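Local coordinates for protein PAN2-PAN3 deadenylation complex catalytic subunit pan2 (Neurospora crassa, PDB 4CZW) that acts as the catalytic subunit of the PAN deadenylation complex, shortening mRNA poly(A) tails exonucleolytically with release of 5'-AMP, and is represented here by its ubiquitin-protease-like and exonuclease domains, at residues L62-T73 and Y149-E160; S52-T60 and L85-Q93. One frame throughout, in Å; residues are numbered along the deposited sequence.

Both contacts lie in the ubiquitin-protease-like domain, predicted to be catalytically inactive; helix 61-71 forms one side of contact 1 and lies beside contact 2, where Ala67 touches Phe89. In contact 1 it packs on segment 149-160, mostly loop and ending in the start of helix 158-163, with His70 binding zinc; contact 2 joins the flanking helices 51-58 and 81-94. Their centres are 14 Å apart, and they touch directly: Arg64 NE probably hydrogen-bonds to His58 O at 2.9 Å. The Leu85 side chain of contact 2 lies about 9 Å from the zinc ion. Each contact also reaches the exonuclease domain, through Lys534 at Thr73 O and through Tyr533 and Trp537 around Tyr87.

Contact 1 (L62-T73 and Y149-E160); sequences LLRNMALQHAAT and YKGTPPISTELE. With ZN (zinc ion), chain B.
Beside the zinc site of three cysteines and one histidine, CG2 of Thr152 meets CE1 of the His70 ring at 3.6 Å. With CG anti to the backbone N (chi1 170°), that imidazole places NE2 2.0 Å from the zinc ion, whose other ligands are Cys75, Cys80 and Cys83. Further along the loop, Ile155 N donates a nearly straight bond (174°) to Gln69 O at 3.1 Å, near the C-terminal end of the helix, while Ile155 CG1 lies 3.7 Å from Ala72 CB. This pins an irregular, proline-containing loop along a helix of the USP-like scaffold. Gln69 bends at chi2 (-68°), which lets NE2 donate to Asn65 OD1 at 3.1 Å and brings OE1 3.0 Å from Ser156 N. An alanine here is likely to leave Asn65 OD1 without this donor and to open a gap against Ser156. Ser156 OG accepts from Glu158 N in an ST turn and also bonds to Asp404. A water links Leu62 O, Asn65 ND2 and Glu160 OE2. Met66, present as selenomethionine, crosses Tyr149 at about a right angle, CG 3.7 Å from CD1, and its selenium makes an oblique Met-aromatic contact with the ring.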
loop_
_atom_site.group_PDB
_atom_site.type_symbol
_atom_site.label_atom_id
_atom_site.label_comp_id
_atom_site.label_asym_id
_atom_site.label_seq_id
_atom_site.Cartn_x
_atom_site.Cartn_y
_atom_site.Cartn_z
ATOM N N LEU A 62 -9.651 5.676 7.722
ATOM C CA LEU A 62 -9.397 7.048 7.302
ATOM C C LEU A 62 -8.185 7.143 6.382
ATOM O O LEU A 62 -8.141 7.989 5.491
ATOM C CB LEU A 62 -9.201 7.953 8.518
ATOM C CG LEU A 62 -10.461 8.238 9.334
ATOM C CD1 LEU A 62 -10.138 9.122 10.525
ATOM C CD2 LEU A 62 -11.525 8.879 8.457
ATOM N N LEU A 63 -7.205 6.272 6.599
ATOM C CA LEU A 63 -6.003 6.260 5.773
ATOM C C LEU A 63 -6.254 5.597 4.422
ATOM O O LEU A 63 -5.773 6.073 3.394
ATOM C CB LEU A 63 -4.856 5.552 6.496
ATOM C CG LEU A 63 -4.244 6.287 7.690
ATOM C CD1 LEU A 63 -3.070 5.506 8.256
ATOM C CD2 LEU A 63 -3.815 7.687 7.285
ATOM N N ARG A 64 -7.006 4.498 4.427
ATOM C CA ARG A 64 -7.292 3.767 3.196
ATOM C C ARG A 64 -8.152 4.602 2.252
ATOM O O ARG A 64 -7.888 4.667 1.053
ATOM C CB ARG A 64 -7.987 2.435 3.496
ATOM C CG ARG A 64 -8.100 1.527 2.276
ATOM C CD ARG A 64 -9.214 0.497 2.415
ATOM N NE ARG A 64 -8.908 -0.555 3.380
ATOM C CZ ARG A 64 -9.707 -1.589 3.631
ATOM N NH1 ARG A 64 -10.860 -1.711 2.986
ATOM N NH2 ARG A 64 -9.354 -2.503 4.525
ATOM N N ASN A 65 -9.182 5.239 2.802
ATOM C CA ASN A 65 -10.047 6.111 2.018
ATOM C C ASN A 65 -9.269 7.288 1.441
ATOM O O ASN A 65 -9.394 7.608 0.260
ATOM C CB ASN A 65 -11.212 6.614 2.872
ATOM C CG ASN A 65 -12.134 7.546 2.109
ATOM O OD1 ASN A 65 -13.006 7.102 1.363
ATOM N ND2 ASN A 65 -11.945 8.848 2.297
HETATM N N MSE A 66 -8.459 7.915 2.290
HETATM C CA MSE A 66 -7.636 9.056 1.904
HETATM C C MSE A 66 -6.803 8.775 0.657
HETATM O O MSE A 66 -6.751 9.590 -0.264
HETATM C CB MSE A 66 -6.720 9.446 3.064
HETATM C CG MSE A 66 -5.874 10.680 2.827
HETATM SE SE MSE A 66 -4.638 10.983 4.304
HETATM C CE MSE A 66 -5.889 10.788 5.782
ATOM N N ALA A 67 -6.162 7.611 0.632
ATOM C CA ALA A 67 -5.295 7.233 -0.478
ATOM C C ALA A 67 -6.093 6.932 -1.743
ATOM O O ALA A 67 -5.693 7.310 -2.844
ATOM C CB ALA A 67 -4.444 6.031 -0.093
ATOM N N LEU A 68 -7.223 6.250 -1.578
ATOM C CA LEU A 68 -8.055 5.862 -2.712
ATOM C C LEU A 68 -8.719 7.065 -3.374
ATOM O O LEU A 68 -8.852 7.111 -4.596
ATOM C CB LEU A 68 -9.117 4.853 -2.271
ATOM C CG LEU A 68 -8.601 3.457 -1.917
ATOM C CD1 LEU A 68 -9.728 2.587 -1.385
ATOM C CD2 LEU A 68 -7.947 2.807 -3.125
ATOM N N GLN A 69 -9.132 8.037 -2.565
ATOM C CA GLN A 69 -9.762 9.244 -3.091
ATOM C C GLN A 69 -8.773 10.063 -3.914
ATOM O O GLN A 69 -9.167 10.800 -4.815
ATOM C CB GLN A 69 -10.336 10.101 -1.959
ATOM C CG GLN A 69 -11.437 9.432 -1.146
ATOM C CD GLN A 69 -12.713 9.218 -1.934
ATOM O OE1 GLN A 69 -12.935 9.850 -2.967
ATOM N NE2 GLN A 69 -13.565 8.322 -1.447
ATOM N N HIS A 70 -7.487 9.927 -3.601
ATOM C CA HIS A 70 -6.447 10.630 -4.345
ATOM C C HIS A 70 -6.001 9.850 -5.577
ATOM O O HIS A 70 -5.846 10.417 -6.657
ATOM C CB HIS A 70 -5.236 10.908 -3.456
ATOM C CG HIS A 70 -4.047 11.419 -4.210
ATOM N ND1 HIS A 70 -3.973 12.705 -4.698
ATOM C CD2 HIS A 70 -2.895 10.811 -4.577
ATOM C CE1 HIS A 70 -2.822 12.871 -5.324
ATOM N NE2 HIS A 70 -2.149 11.736 -5.266
ATOM N N ALA A 71 -5.788 8.549 -5.404
ATOM C CA ALA A 71 -5.327 7.691 -6.490
ATOM C C ALA A 71 -6.328 7.650 -7.641
ATOM O O ALA A 71 -5.956 7.428 -8.794
ATOM C CB ALA A 71 -5.060 6.287 -5.974
ATOM N N ALA A 72 -7.598 7.875 -7.324
ATOM C CA ALA A 72 -8.661 7.820 -8.319
ATOM C C ALA A 72 -8.755 9.104 -9.143
ATOM O O ALA A 72 -9.573 9.200 -10.058
ATOM C CB ALA A 72 -9.992 7.532 -7.644
ATOM N N THR A 73 -7.921 10.087 -8.817
ATOM C CA THR A 73 -7.917 11.350 -9.549
ATOM C C THR A 73 -7.053 11.250 -10.800
ATOM O O THR A 73 -6.579 10.170 -11.154
ATOM C CB THR A 73 -7.410 12.517 -8.679
ATOM O OG1 THR A 73 -6.011 12.351 -8.413
ATOM C CG2 THR A 73 -8.176 12.577 -7.365
ATOM N N TYR A 149 -1.785 14.815 -1.021
ATOM C CA TYR A 149 -3.240 14.875 -0.948
ATOM C C TYR A 149 -3.778 16.233 -1.383
ATOM O O TYR A 149 -4.857 16.324 -1.966
ATOM C CB TYR A 149 -3.704 14.555 0.475
ATOM C CG TYR A 149 -5.206 14.538 0.654
ATOM C CD1 TYR A 149 -5.946 13.399 0.364
ATOM C CD2 TYR A 149 -5.882 15.657 1.125
ATOM C CE1 TYR A 149 -7.319 13.378 0.530
ATOM C CE2 TYR A 149 -7.253 15.644 1.295
ATOM C CZ TYR A 149 -7.966 14.503 0.996
ATOM O OH TYR A 149 -9.333 14.487 1.165
ATOM N N LYS A 150 -3.019 17.287 -1.100
ATOM C CA LYS A 150 -3.454 18.645 -1.407
ATOM C C LYS A 150 -2.978 19.101 -2.783
ATOM O O LYS A 150 -3.325 20.193 -3.235
ATOM C CB LYS A 150 -2.957 19.616 -0.334
ATOM C CG LYS A 150 -1.444 19.661 -0.192
ATOM C CD LYS A 150 -1.023 20.552 0.965
ATOM C CE LYS A 150 -1.601 20.057 2.282
ATOM N NZ LYS A 150 -1.177 20.904 3.431
ATOM N N GLY A 151 -2.186 18.263 -3.445
ATOM C CA GLY A 151 -1.677 18.579 -4.767
ATOM C C GLY A 151 -2.787 18.694 -5.795
ATOM O O GLY A 151 -2.790 19.603 -6.624
ATOM N N THR A 152 -3.733 17.763 -5.733
ATOM C CA THR A 152 -4.893 17.777 -6.615
ATOM C C THR A 152 -6.144 17.401 -5.826
ATOM O O THR A 152 -6.092 16.528 -4.958
ATOM C CB THR A 152 -4.709 16.817 -7.812
ATOM O OG1 THR A 152 -5.935 16.720 -8.548
ATOM C CG2 THR A 152 -4.301 15.432 -7.334
ATOM N N PRO A 153 -7.271 18.076 -6.111
ATOM C CA PRO A 153 -8.534 17.829 -5.402
ATOM C C PRO A 153 -8.969 16.367 -5.456
ATOM O O PRO A 153 -9.115 15.815 -6.545
ATOM C CB PRO A 153 -9.532 18.717 -6.150
ATOM C CG PRO A 153 -8.703 19.810 -6.722
ATOM C CD PRO A 153 -7.394 19.173 -7.087
ATOM N N PRO A 154 -9.173 15.747 -4.284
ATOM C CA PRO A 154 -9.616 14.351 -4.207
ATOM C C PRO A 154 -11.008 14.166 -4.799
ATOM O O PRO A 154 -11.760 15.135 -4.911
ATOM C CB PRO A 154 -9.613 14.063 -2.703
ATOM C CG PRO A 154 -9.770 15.399 -2.064
ATOM C CD PRO A 154 -9.028 16.354 -2.950
ATOM N N ILE A 155 -11.337 12.934 -5.174
ATOM C CA ILE A 155 -12.626 12.629 -5.785
ATOM C C ILE A 155 -13.782 12.978 -4.851
ATOM O O ILE A 155 -14.802 13.516 -5.284
ATOM C CB ILE A 155 -12.723 11.142 -6.182
ATOM C CG1 ILE A 155 -11.614 10.784 -7.174
ATOM C CG2 ILE A 155 -14.084 10.832 -6.784
ATOM C CD1 ILE A 155 -11.700 11.539 -8.482
ATOM N N SER A 156 -13.613 12.685 -3.566
ATOM C CA SER A 156 -14.670 12.938 -2.597
ATOM C C SER A 156 -14.141 13.136 -1.179
ATOM O O SER A 156 -13.293 12.380 -0.705
ATOM C CB SER A 156 -15.681 11.792 -2.611
ATOM O OG SER A 156 -16.724 12.017 -1.680
ATOM N N THR A 157 -14.652 14.165 -0.513
ATOM C CA THR A 157 -14.367 14.396 0.896
ATOM C C THR A 157 -15.648 14.219 1.698
ATOM O O THR A 157 -15.805 14.785 2.779
ATOM C CB THR A 157 -13.793 15.804 1.144
ATOM O OG1 THR A 157 -14.758 16.793 0.763
ATOM C CG2 THR A 157 -12.518 16.011 0.342
ATOM N N GLU A 158 -16.563 13.423 1.151
ATOM C CA GLU A 158 -17.885 13.231 1.737
ATOM C C GLU A 158 -17.828 12.463 3.054
ATOM O O GLU A 158 -18.601 12.736 3.973
ATOM C CB GLU A 158 -18.799 12.504 0.747
ATOM C CG GLU A 158 -20.250 12.410 1.185
ATOM C CD GLU A 158 -20.942 13.760 1.209
ATOM O OE1 GLU A 158 -20.486 14.681 0.497
ATOM O OE2 GLU A 158 -21.944 13.901 1.941
ATOM N N LEU A 159 -16.915 11.499 3.137
ATOM C CA LEU A 159 -16.745 10.703 4.347
ATOM C C LEU A 159 -16.311 11.588 5.509
ATOM O O LEU A 159 -16.888 11.538 6.593
ATOM C CB LEU A 159 -15.722 9.584 4.116
ATOM C CG LEU A 159 -15.550 8.482 5.169
ATOM C CD1 LEU A 159 -14.997 7.235 4.510
ATOM C CD2 LEU A 159 -14.633 8.905 6.308
ATOM N N GLU A 160 -15.283 12.396 5.268
ATOM C CA GLU A 160 -14.726 13.259 6.301
ATOM C C GLU A 160 -15.707 14.354 6.708
ATOM O O GLU A 160 -15.768 14.740 7.876
ATOM C CB GLU A 160 -13.415 13.883 5.821
ATOM C CG GLU A 160 -12.322 12.882 5.462
ATOM C CD GLU A 160 -12.433 12.365 4.039
ATOM O OE1 GLU A 160 -13.525 12.474 3.443
ATOM O OE2 GLU A 160 -11.424 11.852 3.511
HETATM ZN ZN ZN B . -0.864 11.100 -6.710
HETATM O O HOH W 1 -10.473 9.627 4.848
#

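Contact 2 (S52-T60 and L85-Q93); sequences SLLQVMHYT and LGYVFDMLQ
Two helices of the USP-like fold cross here, with His58 lodged between Phe89 and Leu92 and hydrophobic side chains continuing the interface toward Leu85. Helix 51-58 is probably the counterpart of the helix that carries the catalytic cysteine at its start in active ubiquitin-specific proteases; in this pseudo-enzyme the contact is structural packing. The short segments approach to 10.3 Å between axes at a crossing angle of -75°, so they meet over a compact patch rather than along their lengths.

His58 dominates this patch. Its CG stands anti to the backbone N (chi1 172°), sending the imidazole across the second helix. Leu92 CB lies over one face of that ring, a CH-pi contact 3.6 Å from the centroid, and Phe89 CB sits at its edge in plane. The ring's NE2 comes within 3.2 Å of Phe89 O, while ND1 rests over the centre of the ring of Tyr59, the residue just after the helix.

The Phe89 ring is sandwiched in turn. His58 CA approaches one face in a second CH-pi contact, and Leu85 O, from the preceding turn of the same helix, lies over the opposite face. The two aromatic rings themselves meet obliquely, their planes 50° apart. Beyond the two segments, Ala67 of helix 61-71 touches Phe89, and Met391 touches Met57, so this buried contact joins helices to the sheet that contains strand 385-394.

On the tip of the same Phe89 ring, CZ lies 3.9 Å from Met57 CB. Bent at chi3, Met57, likewise selenomethionine, carries its CE methyl to Leu85 CD1 at 3.8 Å, the two side chains crossing at about a right angle. Leu85 uses its other branch for Leu54, with CD2 3.8 Å from Leu54 CD2.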
loop_
_atom_site.group_PDB
_atom_site.type_symbol
_atom_site.label_atom_id
_atom_site.label_comp_id
_atom_site.label_asym_id
_atom_site.label_seq_id
_atom_site.Cartn_x
_atom_site.Cartn_y
_atom_site.Cartn_z
ATOM N N SER A 52 4.766 -4.313 7.383
ATOM C CA SER A 52 3.995 -4.213 8.617
ATOM C C SER A 52 3.274 -2.875 8.715
ATOM O O SER A 52 2.122 -2.809 9.142
ATOM C CB SER A 52 4.900 -4.407 9.833
ATOM O OG SER A 52 5.606 -5.630 9.750
ATOM N N LEU A 53 3.961 -1.810 8.313
ATOM C CA LEU A 53 3.388 -0.470 8.345
ATOM C C LEU A 53 2.263 -0.329 7.326
ATOM O O LEU A 53 1.226 0.266 7.614
ATOM C CB LEU A 53 4.467 0.582 8.086
ATOM C CG LEU A 53 3.977 2.029 7.998
ATOM C CD1 LEU A 53 3.291 2.445 9.289
ATOM C CD2 LEU A 53 5.125 2.968 7.675
ATOM N N LEU A 54 2.478 -0.883 6.137
ATOM C CA LEU A 54 1.482 -0.831 5.072
ATOM C C LEU A 54 0.198 -1.547 5.478
ATOM O O LEU A 54 -0.901 -1.099 5.152
ATOM C CB LEU A 54 2.043 -1.441 3.785
ATOM C CG LEU A 54 3.196 -0.688 3.117
ATOM C CD1 LEU A 54 3.719 -1.457 1.915
ATOM C CD2 LEU A 54 2.760 0.712 2.712
ATOM N N GLN A 55 0.345 -2.660 6.192
ATOM C CA GLN A 55 -0.802 -3.424 6.669
ATOM C C GLN A 55 -1.610 -2.620 7.680
ATOM O O GLN A 55 -2.830 -2.506 7.565
ATOM C CB GLN A 55 -0.351 -4.744 7.300
ATOM C CG GLN A 55 0.272 -5.735 6.328
ATOM C CD GLN A 55 -0.755 -6.464 5.481
ATOM O OE1 GLN A 55 -1.944 -6.148 5.513
ATOM N NE2 GLN A 55 -0.297 -7.451 4.718
ATOM N N VAL A 56 -0.915 -2.066 8.669
ATOM C CA VAL A 56 -1.551 -1.291 9.728
ATOM C C VAL A 56 -2.290 -0.078 9.162
ATOM O O VAL A 56 -3.407 0.229 9.578
ATOM C CB VAL A 56 -0.516 -0.823 10.772
ATOM C CG1 VAL A 56 -1.158 0.101 11.783
ATOM C CG2 VAL A 56 0.105 -2.021 11.474
HETATM N N MSE A 57 -1.667 0.597 8.201
HETATM C CA MSE A 57 -2.280 1.754 7.558
HETATM C C MSE A 57 -3.492 1.360 6.718
HETATM O O MSE A 57 -4.473 2.100 6.649
HETATM C CB MSE A 57 -1.261 2.485 6.683
HETATM C CG MSE A 57 -0.136 3.155 7.451
HETATM SE SE MSE A 57 1.099 4.093 6.269
HETATM C CE MSE A 57 -0.145 5.383 5.503
ATOM N N HIS A 58 -3.417 0.194 6.082
ATOM C CA HIS A 58 -4.480 -0.272 5.195
ATOM C C HIS A 58 -5.786 -0.526 5.940
ATOM O O HIS A 58 -6.868 -0.250 5.422
ATOM C CB HIS A 58 -4.051 -1.547 4.467
ATOM C CG HIS A 58 -5.153 -2.193 3.686
ATOM N ND1 HIS A 58 -5.776 -3.351 4.096
ATOM C CD2 HIS A 58 -5.755 -1.833 2.527
ATOM C CE1 HIS A 58 -6.708 -3.683 3.219
ATOM N NE2 HIS A 58 -6.715 -2.776 2.258
ATOM N N TYR A 59 -5.680 -1.058 7.152
ATOM C CA TYR A 59 -6.862 -1.348 7.953
ATOM C C TYR A 59 -7.212 -0.172 8.856
ATOM O O TYR A 59 -7.952 -0.316 9.829
ATOM C CB TYR A 59 -6.654 -2.622 8.771
ATOM C CG TYR A 59 -6.568 -3.864 7.911
ATOM C CD1 TYR A 59 -7.720 -4.495 7.458
ATOM C CD2 TYR A 59 -5.341 -4.394 7.540
ATOM C CE1 TYR A 59 -7.649 -5.625 6.666
ATOM C CE2 TYR A 59 -5.261 -5.525 6.748
ATOM C CZ TYR A 59 -6.418 -6.136 6.314
ATOM O OH TYR A 59 -6.344 -7.261 5.526
ATOM N N THR A 60 -6.662 0.990 8.521
ATOM C CA THR A 60 -7.064 2.247 9.134
ATOM C C THR A 60 -7.959 2.986 8.147
ATOM O O THR A 60 -7.461 3.645 7.234
ATOM C CB THR A 60 -5.853 3.123 9.509
ATOM O OG1 THR A 60 -4.926 2.356 10.289
ATOM C CG2 THR A 60 -6.298 4.340 10.305
ATOM N N LEU A 85 0.257 4.231 -2.530
ATOM C CA LEU A 85 -0.444 3.739 -1.349
ATOM C C LEU A 85 -1.841 3.255 -1.712
ATOM O O LEU A 85 -2.309 2.240 -1.198
ATOM C CB LEU A 85 -0.528 4.824 -0.272
ATOM C CG LEU A 85 0.539 4.796 0.824
ATOM C CD1 LEU A 85 0.359 5.965 1.774
ATOM C CD2 LEU A 85 0.485 3.483 1.585
ATOM N N GLY A 86 -2.501 3.987 -2.603
ATOM C CA GLY A 86 -3.822 3.611 -3.069
ATOM C C GLY A 86 -3.789 2.304 -3.834
ATOM O O GLY A 86 -4.696 1.480 -3.710
ATOM N N TYR A 87 -2.736 2.112 -4.623
ATOM C CA TYR A 87 -2.569 0.893 -5.408
ATOM C C TYR A 87 -2.399 -0.320 -4.500
ATOM O O TYR A 87 -3.026 -1.358 -4.712
ATOM C CB TYR A 87 -1.366 1.013 -6.347
ATOM C CG TYR A 87 -1.435 2.182 -7.307
ATOM C CD1 TYR A 87 -2.657 2.704 -7.714
ATOM C CD2 TYR A 87 -0.276 2.760 -7.806
ATOM C CE1 TYR A 87 -2.720 3.772 -8.591
ATOM C CE2 TYR A 87 -0.331 3.827 -8.683
ATOM C CZ TYR A 87 -1.554 4.329 -9.071
ATOM O OH TYR A 87 -1.609 5.392 -9.944
ATOM N N VAL A 88 -1.548 -0.180 -3.489
ATOM C CA VAL A 88 -1.290 -1.258 -2.541
ATOM C C VAL A 88 -2.537 -1.582 -1.725
ATOM O O VAL A 88 -2.873 -2.750 -1.527
ATOM C CB VAL A 88 -0.130 -0.906 -1.588
ATOM C CG1 VAL A 88 0.065 -2.003 -0.554
ATOM C CG2 VAL A 88 1.150 -0.682 -2.376
ATOM N N PHE A 89 -3.223 -0.541 -1.262
ATOM C CA PHE A 89 -4.456 -0.715 -0.499
ATOM C C PHE A 89 -5.524 -1.395 -1.343
ATOM O O PHE A 89 -6.297 -2.214 -0.845
ATOM C CB PHE A 89 -4.974 0.633 0.009
ATOM C CG PHE A 89 -4.115 1.255 1.074
ATOM C CD1 PHE A 89 -3.126 0.521 1.707
ATOM C CD2 PHE A 89 -4.304 2.575 1.445
ATOM C CE1 PHE A 89 -2.337 1.093 2.687
ATOM C CE2 PHE A 89 -3.520 3.154 2.424
ATOM C CZ PHE A 89 -2.537 2.412 3.047
ATOM N N ASP A 90 -5.556 -1.049 -2.625
ATOM C CA ASP A 90 -6.517 -1.626 -3.555
ATOM C C ASP A 90 -6.241 -3.111 -3.758
ATOM O O ASP A 90 -7.166 -3.914 -3.858
ATOM C CB ASP A 90 -6.472 -0.887 -4.895
ATOM C CG ASP A 90 -7.692 -1.156 -5.749
ATOM O OD1 ASP A 90 -8.758 -1.471 -5.178
ATOM O OD2 ASP A 90 -7.586 -1.044 -6.988
HETATM N N MSE A 91 -4.963 -3.471 -3.811
HETATM C CA MSE A 91 -4.572 -4.865 -3.981
HETATM C C MSE A 91 -4.930 -5.696 -2.754
HETATM O O MSE A 91 -5.312 -6.858 -2.873
HETATM C CB MSE A 91 -3.073 -4.975 -4.267
HETATM C CG MSE A 91 -2.660 -4.431 -5.623
HETATM SE SE MSE A 91 -0.804 -4.833 -6.062
HETATM C CE MSE A 91 0.084 -3.892 -4.605
ATOM N N LEU A 92 -4.804 -5.092 -1.577
ATOM C CA LEU A 92 -5.080 -5.792 -0.327
ATOM C C LEU A 92 -6.574 -6.009 -0.108
ATOM O O LEU A 92 -6.974 -6.881 0.663
ATOM C CB LEU A 92 -4.485 -5.024 0.855
ATOM C CG LEU A 92 -2.959 -4.942 0.896
ATOM C CD1 LEU A 92 -2.490 -4.144 2.103
ATOM C CD2 LEU A 92 -2.350 -6.335 0.902
ATOM N N GLN A 93 -7.399 -5.220 -0.789
ATOM C CA GLN A 93 -8.847 -5.350 -0.656
ATOM C C GLN A 93 -9.450 -6.103 -1.841
ATOM O O GLN A 93 -10.549 -6.646 -1.743
ATOM C CB GLN A 93 -9.503 -3.973 -0.511
ATOM C CG GLN A 93 -9.401 -3.088 -1.740
ATOM C CD GLN A 93 -10.038 -1.728 -1.532
ATOM O OE1 GLN A 93 -10.455 -1.387 -0.426
ATOM N NE2 GLN A 93 -10.117 -0.942 -2.600
#